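Long-range contacts in SAHS1 (PDB 5XN9), which acts as a secreted, heat-soluble molecular shield that supports desiccation tolerance by forming amorphous solids as water is lost, and is built like a fatty-acid-binding protein: residues A[12-18]-A[131-137]; A[82-86]-A[98-104]; A[50-54]-A[66-71]. All coordinates share one frame; numbering follows the deposited sequence.

Interaction 1. Residues A[12-18]-A[131-137]; sequences WESTDRI and KRWYKKS. With MG (magnesium ion), chain C; ACY (acetic acid), chain L.
Glu13 and Lys135 pair antiparallel where the first strand of the chain, 10-19, meets the last, 128-136, a junction that continues the sheet of the barrel in this relative of fatty-acid-binding proteins. Their backbones bond twice, Glu13 N to Lys135 O and Lys135 N to Glu13 O, both at 2.8 Å. Past Ser14 and Tyr134 the register slips by two residues, a beta bulge where the chain turns a corner at Asp16. There Thr15 grips Trp133 O twice: its N donates in the carbonyl plane at 3.1 Å, while its OG1 comes from above that plane at 2.9 Å. With chi1 at 69°, OG1 sits between the backbone N and the carbonyl carbon, where it can also accept from Arg17 N in an ST turn, so a hydroxyl at this corner serves both strands.

Two aromatic faces carry cationic chains. Lys136, bent at chi2, lays CD over the six-membered ring of Trp12, 4.0 Å from its centroid. In the conformer described, one of two, the Arg17 guanidinium stacks flat on Trp133 in a cation-pi contact, planes at 17°, and also forms a salt bridge with Glu118.

Toward the metal the contact becomes polar. Ser14 CB lies over one face of the Arg132 guanidinium, whose NH1 donates to the acetate O at 3.1 Å and whose NH2 is held by Asn38 and His39. Tyr134 OH binds the magnesium ion at 2.0 Å, together with acetate and His43. The acetate, probably from the crystallisation liquor, is likely to be stabilised as an anion by the metal, Arg132, Lys121 and Tyr123. An arginine and a tyrosine two positions apart match the Arg-x-Tyr motif that holds the fatty-acid carboxylate in many relatives, so this pocket is consistent with carboxylate binding.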
loop_
_atom_site.group_PDB
_atom_site.type_symbol
_atom_site.label_atom_id
_atom_site.label_comp_id
_atom_site.label_asym_id
_atom_site.label_seq_id
_atom_site.Cartn_x
_atom_site.Cartn_y
_atom_site.Cartn_z
ATOM N N TRP A 12 0.319 -7.263 8.471
ATOM C CA TRP A 12 -0.471 -6.142 8.962
ATOM C C TRP A 12 -1.918 -6.308 8.532
ATOM O O TRP A 12 -2.188 -6.725 7.405
ATOM C CB TRP A 12 0.064 -4.833 8.384
ATOM C CG TRP A 12 1.511 -4.619 8.670
ATOM C CD1 TRP A 12 2.566 -4.859 7.829
ATOM C CD2 TRP A 12 2.071 -4.124 9.888
ATOM N NE1 TRP A 12 3.750 -4.535 8.455
ATOM C CE2 TRP A 12 3.474 -4.089 9.721
ATOM C CE3 TRP A 12 1.524 -3.710 11.108
ATOM C CZ2 TRP A 12 4.332 -3.643 10.721
ATOM C CZ3 TRP A 12 2.377 -3.272 12.101
ATOM C CH2 TRP A 12 3.769 -3.243 11.903
ATOM N N GLU A 13 -2.848 -5.942 9.415
ATOM C CA GLU A 13 -4.273 -6.097 9.160
ATOM C C GLU A 13 -4.971 -4.778 9.455
ATOM O O GLU A 13 -4.657 -4.118 10.447
ATOM C CB GLU A 13 -4.832 -7.199 10.066
ATOM C CG GLU A 13 -6.332 -7.332 10.065
ATOM C CD GLU A 13 -6.805 -8.403 11.026
ATOM O OE1 GLU A 13 -8.028 -8.503 11.249
ATOM O OE2 GLU A 13 -5.952 -9.145 11.556
ATOM N N SER A 14 -5.917 -4.394 8.596
ATOM C CA SER A 14 -6.599 -3.114 8.765
ATOM C C SER A 14 -7.469 -3.105 10.015
ATOM O O SER A 14 -7.931 -4.146 10.491
ATOM C CB SER A 14 -7.445 -2.785 7.536
ATOM O OG SER A 14 -8.436 -3.768 7.310
ATOM N N THR A 15 -7.677 -1.911 10.559
ATOM C CA THR A 15 -8.496 -1.711 11.741
ATOM C C THR A 15 -9.733 -0.904 11.362
ATOM O O THR A 15 -10.017 -0.674 10.181
ATOM C CB THR A 15 -7.687 -0.985 12.820
ATOM O OG1 THR A 15 -7.452 0.364 12.397
ATOM C CG2 THR A 15 -6.351 -1.684 13.060
ATOM N N ASP A 16 -10.471 -0.457 12.380
ATOM C CA ASP A 16 -11.610 0.422 12.159
ATOM C C ASP A 16 -11.204 1.867 11.913
ATOM O O ASP A 16 -12.053 2.671 11.512
ATOM C CB ASP A 16 -12.562 0.371 13.359
ATOM C CG ASP A 16 -13.292 -0.949 13.466
ATOM O OD1 ASP A 16 -13.226 -1.741 12.504
ATOM O OD2 ASP A 16 -13.943 -1.188 14.507
ATOM N N ARG A 17 -9.940 2.214 12.145
ATOM C CA ARG A 17 -9.487 3.594 12.036
ATOM C C ARG A 17 -9.132 3.908 10.589
ATOM O O ARG A 17 -8.271 3.248 9.991
ATOM C CB ARG A 17 -8.294 3.830 12.956
ATOM C CG ARG A 17 -8.612 3.608 14.429
ATOM C CD ARG A 17 -7.348 3.321 15.217
ATOM N NE ARG A 17 -6.515 4.509 15.359
ATOM C CZ ARG A 17 -5.212 4.479 15.612
ATOM N NH1 ARG A 17 -4.533 5.613 15.733
ATOM N NH2 ARG A 17 -4.585 3.316 15.735
ATOM N N ILE A 18 -9.799 4.915 10.030
ATOM C CA ILE A 18 -9.613 5.304 8.641
ATOM C C ILE A 18 -10.026 6.765 8.560
ATOM O O ILE A 18 -10.875 7.225 9.328
ATOM C CB ILE A 18 -10.456 4.387 7.716
ATOM C CG1 ILE A 18 -10.162 4.647 6.240
ATOM C CG2 ILE A 18 -11.944 4.514 8.034
ATOM C CD1 ILE A 18 -10.640 3.519 5.343
ATOM N N LYS A 131 -5.671 8.414 5.282
ATOM C CA LYS A 131 -4.878 7.609 6.189
ATOM C C LYS A 131 -5.665 6.383 6.602
ATOM O O LYS A 131 -6.897 6.406 6.697
ATOM C CB LYS A 131 -4.480 8.398 7.432
ATOM C CG LYS A 131 -3.395 9.421 7.172
ATOM C CD LYS A 131 -3.114 10.228 8.416
ATOM C CE LYS A 131 -1.972 11.195 8.185
ATOM N NZ LYS A 131 -0.691 10.468 8.079
ATOM N N ARG A 132 -4.933 5.311 6.864
ATOM C CA ARG A 132 -5.540 4.089 7.345
ATOM C C ARG A 132 -4.572 3.452 8.325
ATOM O O ARG A 132 -3.360 3.495 8.112
ATOM C CB ARG A 132 -5.788 3.182 6.157
ATOM C CG ARG A 132 -6.861 2.237 6.382
ATOM C CD ARG A 132 -7.206 1.511 5.134
ATOM N NE ARG A 132 -8.246 0.570 5.454
ATOM C CZ ARG A 132 -8.563 -0.470 4.708
ATOM N NH1 ARG A 132 -7.905 -0.712 3.578
ATOM N NH2 ARG A 132 -9.535 -1.264 5.108
ATOM N N TRP A 133 -5.097 2.900 9.417
ATOM C CA TRP A 133 -4.257 2.323 10.454
ATOM C C TRP A 133 -4.390 0.809 10.462
ATOM O O TRP A 133 -5.494 0.271 10.309
ATOM C CB TRP A 133 -4.589 2.904 11.825
ATOM C CG TRP A 133 -4.083 4.304 11.947
ATOM C CD1 TRP A 133 -2.896 4.698 12.492
ATOM C CD2 TRP A 133 -4.723 5.497 11.473
ATOM N NE1 TRP A 133 -2.766 6.062 12.407
ATOM C CE2 TRP A 133 -3.871 6.576 11.782
ATOM C CE3 TRP A 133 -5.934 5.757 10.823
ATOM C CZ2 TRP A 133 -4.194 7.897 11.472
ATOM C CZ3 TRP A 133 -6.253 7.069 10.515
ATOM C CH2 TRP A 133 -5.388 8.123 10.843
ATOM N N TYR A 134 -3.253 0.135 10.629
ATOM C CA TYR A 134 -3.159 -1.315 10.622
ATOM C C TYR A 134 -2.526 -1.792 11.923
ATOM O O TYR A 134 -1.744 -1.074 12.552
ATOM C CB TYR A 134 -2.279 -1.782 9.448
ATOM C CG TYR A 134 -2.894 -1.525 8.094
ATOM C CD1 TYR A 134 -2.910 -0.250 7.534
ATOM C CD2 TYR A 134 -3.475 -2.559 7.376
ATOM C CE1 TYR A 134 -3.489 -0.024 6.305
ATOM C CE2 TYR A 134 -4.057 -2.339 6.147
ATOM C CZ TYR A 134 -4.063 -1.070 5.616
ATOM O OH TYR A 134 -4.641 -0.836 4.388
ATOM N N LYS A 135 -2.855 -3.018 12.319
ATOM C CA LYS A 135 -2.251 -3.662 13.477
ATOM C C LYS A 135 -1.532 -4.931 13.035
ATOM O O LYS A 135 -1.829 -5.499 11.988
ATOM C CB LYS A 135 -3.321 -4.019 14.512
ATOM C CG LYS A 135 -4.412 -4.931 13.961
ATOM C CD LYS A 135 -5.497 -5.217 14.993
ATOM C CE LYS A 135 -6.627 -6.043 14.390
ATOM N NZ LYS A 135 -7.714 -6.326 15.374
ATOM N N LYS A 136 -0.566 -5.371 13.838
ATOM C CA LYS A 136 0.083 -6.651 13.571
ATOM C C LYS A 136 -0.937 -7.781 13.648
ATOM O O LYS A 136 -1.807 -7.797 14.524
ATOM C CB LYS A 136 1.190 -6.893 14.598
ATOM C CG LYS A 136 2.459 -6.098 14.350
ATOM C CD LYS A 136 3.349 -6.778 13.316
ATOM C CE LYS A 136 4.812 -6.386 13.506
ATOM N NZ LYS A 136 5.729 -7.080 12.561
ATOM N N SER A 137 -0.829 -8.735 12.725
ATOM C CA SER A 137 -1.809 -9.812 12.661
ATOM C C SER A 137 -1.637 -10.794 13.816
ATOM O O SER A 137 -0.522 -11.077 14.263
ATOM C CB SER A 137 -1.709 -10.550 11.331
ATOM O OG SER A 137 -2.302 -9.785 10.301
HETATM MG MG MG C . -3.699 -0.974 2.667
HETATM C C ACY L . -4.875 -0.311 0.863
HETATM O O ACY L . -5.767 0.293 1.501
HETATM O OXT ACY L . -3.651 -0.097 1.004
HETATM C CH3 ACY L . -5.295 -1.357 -0.129
HETATM O O HOH W 1 -1.445 -9.863 7.570
HETATM O O HOH W 2 -8.452 0.746 8.485
#

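Interaction 2. Residues A[82-86]-A[98-104]; sequences TEIKY and EVHVPSR. With ZN (zinc ion), chain D.
Ile84 reaches two valines of the neighbouring strand in the beta hairpin formed by strands 82-91 and 94-101, part of the antiparallel barrel wall. Its CG2, anti to the backbone N, presses on Val99 CG1, tight at 3.5 Å, the two side chains slanting across each other. CG1 (chi1 -55°), beside the backbone N, carries CD1 to Val101: Ile84 CD1 lies 3.6 Å from Val101 CG2, the side chains side by side and pointing the same way. Beta-branched residues suit such a strand, since each offers methyls close to the backbone. Thr82 extends the row, its CG2 meeting Val101 CG1 at 3.4 Å. Tyr86, paired with Val99, turns its ring away from the hairpin partner.

Lys85 and His100 form a hydrogen-bonded pair, their side chains on the same face: His100 N bonds to Lys85 O at 2.8 Å and Lys85 N to His100 O at 3.0 Å. Lys85 CE lies 3.6 Å from Pro102 CG, so the aliphatic stem packs on the turn that follows, where Arg104 N bonds back to Val101 O. There a water bridges Glu83 O and Ser103 N. At the far end Glu98 bends at chi2 and binds the zinc ion, shared with His109, through OE2 at 2.0 Å.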
loop_
_atom_site.group_PDB
_atom_site.type_symbol
_atom_site.label_atom_id
_atom_site.label_comp_id
_atom_site.label_asym_id
_atom_site.label_seq_id
_atom_site.Cartn_x
_atom_site.Cartn_y
_atom_site.Cartn_z
ATOM N N THR A 82 -5.001 -1.843 -15.984
ATOM C CA THR A 82 -4.348 -0.566 -15.763
ATOM C C THR A 82 -2.924 -0.898 -15.345
ATOM O O THR A 82 -2.724 -1.582 -14.337
ATOM C CB THR A 82 -5.061 0.211 -14.656
ATOM O OG1 THR A 82 -6.428 0.451 -15.015
ATOM C CG2 THR A 82 -4.369 1.534 -14.422
ATOM N N GLU A 83 -1.948 -0.471 -16.138
ATOM C CA GLU A 83 -0.559 -0.672 -15.761
ATOM C C GLU A 83 -0.183 0.302 -14.654
ATOM O O GLU A 83 -0.580 1.472 -14.671
ATOM C CB GLU A 83 0.371 -0.472 -16.956
ATOM C CG GLU A 83 1.827 -0.793 -16.647
ATOM C CD GLU A 83 2.790 -0.024 -17.525
ATOM O OE1 GLU A 83 2.460 1.120 -17.909
ATOM O OE2 GLU A 83 3.874 -0.562 -17.832
ATOM N N ILE A 84 0.602 -0.183 -13.697
ATOM C CA ILE A 84 0.994 0.588 -12.529
ATOM C C ILE A 84 2.513 0.512 -12.424
ATOM O O ILE A 84 3.074 -0.586 -12.334
ATOM C CB ILE A 84 0.342 0.026 -11.254
ATOM C CG1 ILE A 84 -1.183 -0.060 -11.405
ATOM C CG2 ILE A 84 0.749 0.831 -10.040
ATOM C CD1 ILE A 84 -1.839 1.247 -11.714
ATOM N N LYS A 85 3.179 1.666 -12.454
ATOM C CA LYS A 85 4.615 1.732 -12.216
ATOM C C LYS A 85 4.854 2.142 -10.771
ATOM O O LYS A 85 4.158 3.012 -10.246
ATOM C CB LYS A 85 5.275 2.752 -13.138
ATOM C CG LYS A 85 5.103 2.490 -14.617
ATOM C CD LYS A 85 5.940 3.485 -15.406
ATOM C CE LYS A 85 5.326 3.815 -16.754
ATOM N NZ LYS A 85 6.055 4.922 -17.437
ATOM N N TYR A 86 5.825 1.507 -10.117
ATOM C CA TYR A 86 6.090 1.834 -8.723
ATOM C C TYR A 86 7.591 1.878 -8.464
ATOM O O TYR A 86 8.397 1.252 -9.163
ATOM C CB TYR A 86 5.440 0.836 -7.757
ATOM C CG TYR A 86 5.859 -0.604 -7.992
ATOM C CD1 TYR A 86 7.036 -1.108 -7.457
ATOM C CD2 TYR A 86 5.071 -1.455 -8.756
ATOM C CE1 TYR A 86 7.424 -2.431 -7.689
ATOM C CE2 TYR A 86 5.441 -2.762 -8.988
ATOM C CZ TYR A 86 6.616 -3.255 -8.454
ATOM O OH TYR A 86 6.982 -4.568 -8.690
ATOM N N GLU A 98 6.371 5.415 -4.698
ATOM C CA GLU A 98 6.000 6.382 -5.724
ATOM C C GLU A 98 5.310 5.616 -6.847
ATOM O O GLU A 98 5.913 4.721 -7.445
ATOM C CB GLU A 98 7.263 7.036 -6.284
ATOM C CG GLU A 98 6.983 8.194 -7.222
ATOM C CD GLU A 98 6.666 9.477 -6.482
ATOM O OE1 GLU A 98 6.834 9.522 -5.245
ATOM O OE2 GLU A 98 6.255 10.443 -7.158
ATOM N N VAL A 99 4.049 5.943 -7.120
ATOM C CA VAL A 99 3.225 5.157 -8.033
ATOM C C VAL A 99 2.777 6.027 -9.205
ATOM O O VAL A 99 2.172 7.085 -9.001
ATOM C CB VAL A 99 2.022 4.543 -7.308
ATOM C CG1 VAL A 99 1.169 3.788 -8.290
ATOM C CG2 VAL A 99 2.496 3.622 -6.175
ATOM N N HIS A 100 3.068 5.587 -10.429
ATOM C CA HIS A 100 2.540 6.233 -11.628
ATOM C C HIS A 100 1.424 5.371 -12.182
ATOM O O HIS A 100 1.591 4.157 -12.311
ATOM C CB HIS A 100 3.579 6.328 -12.747
ATOM C CG HIS A 100 4.590 7.420 -12.589
ATOM N ND1 HIS A 100 5.706 7.290 -11.789
ATOM C CD2 HIS A 100 4.713 8.617 -13.215
ATOM C CE1 HIS A 100 6.449 8.377 -11.891
ATOM N NE2 HIS A 100 5.869 9.201 -12.751
ATOM N N VAL A 101 0.312 6.001 -12.543
ATOM C CA VAL A 101 -0.724 5.335 -13.327
ATOM C C VAL A 101 -0.821 6.078 -14.654
ATOM O O VAL A 101 -1.640 7.002 -14.793
ATOM C CB VAL A 101 -2.065 5.312 -12.584
ATOM C CG1 VAL A 101 -3.046 4.463 -13.342
ATOM C CG2 VAL A 101 -1.875 4.804 -11.155
ATOM N N PRO A 102 0.012 5.727 -15.638
ATOM C CA PRO A 102 0.145 6.587 -16.828
ATOM C C PRO A 102 -1.130 6.723 -17.634
ATOM O O PRO A 102 -1.378 7.786 -18.215
ATOM C CB PRO A 102 1.261 5.898 -17.628
ATOM C CG PRO A 102 2.020 5.122 -16.618
ATOM C CD PRO A 102 1.028 4.662 -15.607
ATOM N N SER A 103 -1.943 5.666 -17.699
ATOM C CA SER A 103 -3.164 5.728 -18.494
ATOM C C SER A 103 -4.118 6.793 -17.973
ATOM O O SER A 103 -4.912 7.347 -18.742
ATOM C CB SER A 103 -3.841 4.357 -18.519
ATOM O OG SER A 103 -4.221 3.940 -17.215
ATOM N N ARG A 104 -4.036 7.117 -16.684
ATOM C CA ARG A 104 -4.940 8.069 -16.058
ATOM C C ARG A 104 -4.246 9.359 -15.658
ATOM O O ARG A 104 -4.871 10.223 -15.035
ATOM C CB ARG A 104 -5.594 7.432 -14.839
ATOM C CG ARG A 104 -6.105 6.049 -15.126
ATOM C CD ARG A 104 -7.230 5.679 -14.212
ATOM N NE ARG A 104 -7.780 4.386 -14.585
ATOM C CZ ARG A 104 -8.889 3.876 -14.070
ATOM N NH1 ARG A 104 -9.309 2.681 -14.463
ATOM N NH2 ARG A 104 -9.571 4.562 -13.161
HETATM ZN ZN ZN D . 6.062 12.044 -6.005
HETATM O O HOH W 3 -1.599 2.902 -16.710
#

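Interaction 3. Residues A[50-54]-A[66-71]; sequences DHYHH and DVNFKL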
loop_
_atom_site.group_PDB
_atom_site.type_symbol
_atom_site.label_atom_id
_atom_site.label_comp_id
_atom_site.label_asym_id
_atom_site.label_seq_id
_atom_site.Cartn_x
_atom_site.Cartn_y
_atom_site.Cartn_z
ATOM N N ASP A 50 17.584 -10.911 -2.145
ATOM C CA ASP A 50 17.944 -9.667 -2.806
ATOM C C ASP A 50 16.736 -8.824 -3.181
ATOM O O ASP A 50 16.881 -7.856 -3.931
ATOM C CB ASP A 50 18.790 -9.955 -4.052
ATOM C CG ASP A 50 18.100 -10.903 -5.042
ATOM O OD1 ASP A 50 16.991 -11.395 -4.765
ATOM O OD2 ASP A 50 18.699 -11.180 -6.106
ATOM N N HIS A 51 15.553 -9.167 -2.687
ATOM C CA HIS A 51 14.357 -8.412 -3.023
ATOM C C HIS A 51 13.346 -8.598 -1.905
ATOM O O HIS A 51 13.534 -9.414 -0.996
ATOM C CB HIS A 51 13.780 -8.835 -4.379
ATOM C CG HIS A 51 13.276 -10.246 -4.412
ATOM N ND1 HIS A 51 14.120 -11.335 -4.473
ATOM C CD2 HIS A 51 12.017 -10.744 -4.419
ATOM C CE1 HIS A 51 13.399 -12.445 -4.501
ATOM N NE2 HIS A 51 12.121 -12.114 -4.466
ATOM N N TYR A 52 12.288 -7.799 -1.970
ATOM C CA TYR A 52 11.181 -7.880 -1.039
ATOM C C TYR A 52 9.929 -8.324 -1.769
ATOM O O TYR A 52 9.790 -8.140 -2.984
ATOM C CB TYR A 52 10.884 -6.513 -0.412
ATOM C CG TYR A 52 11.932 -6.028 0.552
ATOM C CD1 TYR A 52 13.041 -5.324 0.104
ATOM C CD2 TYR A 52 11.809 -6.261 1.923
ATOM C CE1 TYR A 52 14.011 -4.876 0.999
ATOM C CE2 TYR A 52 12.762 -5.815 2.821
ATOM C CZ TYR A 52 13.857 -5.127 2.359
ATOM O OH TYR A 52 14.789 -4.688 3.262
ATOM N N HIS A 53 9.017 -8.931 -1.020
ATOM C CA HIS A 53 7.652 -9.137 -1.479
ATOM C C HIS A 53 6.697 -8.311 -0.642
ATOM O O HIS A 53 6.874 -8.172 0.575
ATOM C CB HIS A 53 7.236 -10.600 -1.372
ATOM C CG HIS A 53 7.841 -11.462 -2.425
ATOM N ND1 HIS A 53 7.119 -11.944 -3.494
ATOM C CD2 HIS A 53 9.104 -11.921 -2.584
ATOM C CE1 HIS A 53 7.905 -12.688 -4.251
ATOM N NE2 HIS A 53 9.119 -12.676 -3.732
ATOM N N HIS A 54 5.668 -7.797 -1.305
ATOM C CA HIS A 54 4.610 -7.041 -0.661
ATOM C C HIS A 54 3.319 -7.641 -1.192
ATOM O O HIS A 54 2.987 -7.470 -2.374
ATOM C CB HIS A 54 4.712 -5.561 -1.011
ATOM C CG HIS A 54 3.603 -4.743 -0.446
ATOM N ND1 HIS A 54 3.391 -3.430 -0.807
ATOM C CD2 HIS A 54 2.651 -5.046 0.470
ATOM C CE1 HIS A 54 2.345 -2.963 -0.150
ATOM N NE2 HIS A 54 1.880 -3.921 0.633
ATOM N N ASP A 66 0.719 -9.958 -5.371
ATOM C CA ASP A 66 2.064 -10.121 -4.830
ATOM C C ASP A 66 2.986 -9.228 -5.651
ATOM O O ASP A 66 3.191 -9.467 -6.848
ATOM C CB ASP A 66 2.491 -11.591 -4.904
ATOM C CG ASP A 66 3.766 -11.875 -4.127
ATOM O OD1 ASP A 66 4.713 -11.067 -4.203
ATOM O OD2 ASP A 66 3.827 -12.917 -3.440
ATOM N N VAL A 67 3.511 -8.191 -5.015
ATOM C CA VAL A 67 4.413 -7.238 -5.640
ATOM C C VAL A 67 5.843 -7.573 -5.225
ATOM O O VAL A 67 6.145 -7.665 -4.034
ATOM C CB VAL A 67 4.047 -5.804 -5.215
ATOM C CG1 VAL A 67 5.045 -4.814 -5.769
ATOM C CG2 VAL A 67 2.624 -5.464 -5.657
ATOM N N ASN A 68 6.711 -7.755 -6.207
ATOM C CA ASN A 68 8.137 -7.963 -5.999
ATOM C C ASN A 68 8.802 -6.602 -6.150
ATOM O O ASN A 68 8.563 -5.903 -7.142
ATOM C CB ASN A 68 8.639 -8.923 -7.086
ATOM C CG ASN A 68 10.126 -9.276 -6.969
ATOM O OD1 ASN A 68 10.961 -8.450 -6.610
ATOM N ND2 ASN A 68 10.457 -10.519 -7.310
ATOM N N PHE A 69 9.611 -6.209 -5.164
ATOM C CA PHE A 69 10.317 -4.942 -5.281
ATOM C C PHE A 69 11.730 -5.027 -4.737
ATOM O O PHE A 69 12.023 -5.806 -3.826
ATOM C CB PHE A 69 9.541 -3.746 -4.695
ATOM C CG PHE A 69 9.508 -3.671 -3.190
ATOM C CD1 PHE A 69 10.521 -3.041 -2.486
ATOM C CD2 PHE A 69 8.427 -4.171 -2.486
ATOM C CE1 PHE A 69 10.480 -2.946 -1.101
ATOM C CE2 PHE A 69 8.372 -4.076 -1.099
ATOM C CZ PHE A 69 9.395 -3.448 -0.404
ATOM N N LYS A 70 12.604 -4.222 -5.328
ATOM C CA LYS A 70 13.894 -3.890 -4.747
ATOM C C LYS A 70 13.875 -2.410 -4.391
ATOM O O LYS A 70 13.348 -1.582 -5.149
ATOM C CB LYS A 70 15.039 -4.183 -5.725
ATOM C CG LYS A 70 15.240 -5.669 -5.995
ATOM C CD LYS A 70 16.348 -5.926 -7.020
ATOM C CE LYS A 70 16.502 -7.410 -7.329
ATOM N NZ LYS A 70 17.603 -7.726 -8.284
ATOM N N LEU A 71 14.428 -2.071 -3.230
ATOM C CA LEU A 71 14.467 -0.664 -2.849
ATOM C C LEU A 71 15.196 0.149 -3.908
ATOM O O LEU A 71 16.254 -0.256 -4.400
ATOM C CB LEU A 71 15.115 -0.476 -1.476
ATOM C CG LEU A 71 14.272 -1.044 -0.327
ATOM C CD1 LEU A 71 15.087 -1.151 0.950
ATOM C CD2 LEU A 71 13.009 -0.193 -0.102
#
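Tyr52 sets its CB over one face of the Phe69 ring, 3.6 Å from the centroid, while His54 CB approaches that ring at its edge. The two aromatic rings are nearly parallel, with planes at 11°. They are offset, little of one lying over the other, and their centroids are 5.2 Å apart; the methylene makes the contact. Phe69 stacks instead with Tyr88, and Leu71 CD1 touches Tyr52 CE1 at 3.9 Å.

For His53, Asn68 and their partners one of two conformers is described. The Asn68 amide lies against the His51 ring at an oblique approach, planes 17° apart, with His51 CD2 3.3 Å from Asn68 ND2. His53 receives Asp66 at its ring edge: ND1 donates to OD1 at 2.7 Å, on the syn side of the carboxylate, with ring and carboxylate planes 84° apart.

The strands form the antiparallel hairpin 51-58/63-69 of the fatty-acid-binding-protein-like barrel. Tyr52 with Phe69 and His54 with Val67 are its hydrogen-bonded pairs, each bonded both ways, Tyr52 N reaching Phe69 O at 2.7 Å. These four residues are buried, and His54 is fixed further by Tyr88 and His43. His53 and Asn68 occupy the other face, where polar groups suit a solvent-facing wall.

His51 ND1 donates to Asp50 OD1 at 2.9 Å; its NE2 makes a weak bond to His53 NE2. With an alanine at His51, Asp50 is likely to lose its imidazole donor and the Asn68 amide the ring it lies against. Lys70 lays its stem along the backbone at the strand end, CG 3.4 Å from Asp50 O.

How the interactions relate
All three contacts join antiparallel neighbours of one barrel sheet, but they close it over different spans. Interaction 1 brings together the two ends of the chain; interactions 2 and 3 are local hairpins lying in sequence between them. Interaction 2 is a surface contact, mostly aliphatic, whereas interactions 1 and 3 are partly buried and richer in aromatic and polar groups. Their metals differ as well: magnesium lies inward at interaction 1, while zinc is bound at the edge of interaction 2, by Glu98. Interactions 2 and 3 touch where Tyr86 OH meets Asn68 O at 2.6 Å, a probable hydrogen bond, and its ring packs on Val67. Interaction 1 touches neither directly, but His43, bonded to His54, shares the magnesium with Tyr134.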